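Local coordinates for protein beta-glucosidase (Saccharopolyspora erythraea D, PDB 5M6G) that probably hydrolyses terminal, non-reducing beta-D-glucosyl residues to release beta-D-glucose, as a member of glycosyl hydrolase family 3, at residues Ala105-Asp109 with Pro386-Arg390. Sequence-based numbering, arbitrary orientation.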
loop_
_atom_site.group_PDB
_atom_site.type_symbol
_atom_site.label_atom_id
_atom_site.label_comp_id
_atom_site.label_asym_id
_atom_site.label_seq_id
_atom_site.Cartn_x
_atom_site.Cartn_y
_atom_site.Cartn_z
ATOM N N ALA A 105 -9.247 10.787 -15.041
ATOM C CA ALA A 105 -10.363 10.163 -15.747
ATOM C C ALA A 105 -10.233 10.350 -17.254
ATOM O O ALA A 105 -10.501 9.420 -18.028
ATOM C CB ALA A 105 -11.693 10.722 -15.248
ATOM N N ASP A 106 -9.815 11.544 -17.690
ATOM C CA ASP A 106 -9.585 11.783 -19.113
ATOM C C ASP A 106 -8.509 10.852 -19.657
ATOM O O ASP A 106 -8.663 10.268 -20.736
ATOM C CB ASP A 106 -9.185 13.240 -19.346
ATOM C CG ASP A 106 -10.317 14.198 -19.103
ATOM O OD1 ASP A 106 -11.480 13.743 -19.004
ATOM O OD2 ASP A 106 -10.038 15.415 -19.010
ATOM N N MET A 107 -7.400 10.718 -18.926
ATOM C CA MET A 107 -6.324 9.842 -19.374
ATOM C C MET A 107 -6.819 8.409 -19.520
ATOM O O MET A 107 -6.565 7.751 -20.536
ATOM C CB MET A 107 -5.159 9.901 -18.387
ATOM C CG MET A 107 -3.967 9.014 -18.781
ATOM S SD MET A 107 -2.723 9.037 -17.478
ATOM C CE MET A 107 -3.537 8.072 -16.212
ATOM N N TYR A 108 -7.535 7.918 -18.506
ATOM C CA TYR A 108 -8.082 6.567 -18.554
ATOM C C TYR A 108 -8.982 6.377 -19.774
ATOM O O TYR A 108 -8.822 5.415 -20.531
ATOM C CB TYR A 108 -8.851 6.270 -17.267
ATOM C CG TYR A 108 -9.482 4.901 -17.290
ATOM C CD1 TYR A 108 -8.793 3.790 -16.812
ATOM C CD2 TYR A 108 -10.748 4.709 -17.839
ATOM C CE1 TYR A 108 -9.369 2.523 -16.858
ATOM C CE2 TYR A 108 -11.316 3.465 -17.899
ATOM C CZ TYR A 108 -10.629 2.374 -17.403
ATOM O OH TYR A 108 -11.210 1.136 -17.460
ATOM N N ASP A 109 -9.949 7.285 -19.972
ATOM C CA ASP A 109 -10.870 7.157 -21.098
ATOM C C ASP A 109 -10.141 7.202 -22.430
ATOM O O ASP A 109 -10.576 6.567 -23.400
ATOM C CB ASP A 109 -11.923 8.264 -21.052
ATOM C CG ASP A 109 -12.949 8.043 -19.972
ATOM O OD1 ASP A 109 -12.945 6.954 -19.364
ATOM O OD2 ASP A 109 -13.769 8.952 -19.739
ATOM N N PRO A 386 -17.068 0.568 -19.986
ATOM C CA PRO A 386 -15.603 0.671 -20.012
ATOM C C PRO A 386 -15.023 1.985 -19.498
ATOM O O PRO A 386 -13.811 2.040 -19.255
ATOM C CB PRO A 386 -15.281 0.489 -21.501
ATOM C CG PRO A 386 -16.491 0.969 -22.192
ATOM C CD PRO A 386 -17.631 0.507 -21.344
ATOM N N PHE A 387 -15.817 3.036 -19.332
ATOM C CA PHE A 387 -15.271 4.370 -19.127
ATOM C C PHE A 387 -15.379 4.812 -17.672
ATOM O O PHE A 387 -16.066 4.208 -16.845
ATOM C CB PHE A 387 -15.966 5.380 -20.048
ATOM C CG PHE A 387 -15.726 5.119 -21.510
ATOM C CD1 PHE A 387 -14.463 5.303 -22.063
ATOM C CD2 PHE A 387 -16.760 4.706 -22.337
ATOM C CE1 PHE A 387 -14.239 5.068 -23.413
ATOM C CE2 PHE A 387 -16.536 4.463 -23.670
ATOM C CZ PHE A 387 -15.275 4.639 -24.212
ATOM N N ALA A 388 -14.679 5.895 -17.367
ATOM C CA ALA A 388 -14.656 6.404 -16.007
ATOM C C ALA A 388 -16.054 6.813 -15.564
ATOM O O ALA A 388 -16.831 7.378 -16.335
ATOM C CB ALA A 388 -13.693 7.587 -15.906
ATOM N N GLN A 389 -16.362 6.524 -14.302
ATOM C CA GLN A 389 -17.652 6.848 -13.694
ATOM C C GLN A 389 -17.563 8.252 -13.109
ATOM O O GLN A 389 -17.297 8.449 -11.923
ATOM C CB GLN A 389 -17.981 5.840 -12.606
ATOM C CG GLN A 389 -18.456 4.510 -13.103
ATOM C CD GLN A 389 -17.972 3.424 -12.182
ATOM O OE1 GLN A 389 -17.001 2.714 -12.461
ATOM N NE2 GLN A 389 -18.575 3.367 -11.022
ATOM N N ARG A 390 -17.790 9.249 -13.958
ATOM C CA ARG A 390 -17.526 10.602 -13.484
ATOM C C ARG A 390 -18.534 11.090 -12.452
ATOM O O ARG A 390 -18.260 12.091 -11.783
ATOM C CB ARG A 390 -17.454 11.547 -14.672
ATOM C CG ARG A 390 -16.240 11.225 -15.498
ATOM C CD ARG A 390 -16.222 11.969 -16.777
ATOM N NE ARG A 390 -15.179 11.452 -17.648
ATOM C CZ ARG A 390 -14.034 12.076 -17.875
ATOM N NH1 ARG A 390 -13.784 13.243 -17.286
ATOM N NH2 ARG A 390 -13.149 11.540 -18.695
HETATM O O HOH W 1 -15.996 8.899 -18.511
#
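A salt-bridge network centred on Arg390 fastens an irregular loop to a helix of the glycosyl hydrolase family 3 N-terminal domain. Asp106 and Asp109, three residues apart, converge on the guanidinium edge: Arg390 NH1 and NH2 make bent hydrogen bonds to Asp106 OD1 (2.9 and 2.8 Å; N-H...acceptor angles 136° and 143°), and Arg390 NH2 a straighter one to Asp109 OD2 (2.9 Å, 172°). Ala105 CB packs over one guanidinium face, 3.8 Å from Arg390 CZ, and meets Ala388 CB at 3.8 Å. Asp109 OD1 also accepts a hydrogen bond from Ala388 N (2.8 Å, 168°), while a water donates to Asp109 OD2 (2.5 Å) and Ala388 O (2.8 Å) and accepts from Arg390 NE (2.8 Å). The Tyr108 ring edge abuts the loop, CE2 being 3.2 Å from Pro386 O; the Tyr108 hydroxyl is hydrogen-bonded to Asp175, which with Gly173 binds a magnesium ion. Phe387 extends the packing to Arg113 and Leu116. Residues 386-390, between helices 363-379 and 399-412, thus lie against helix 101-116, which links parallel strands 87-90 and 125-128.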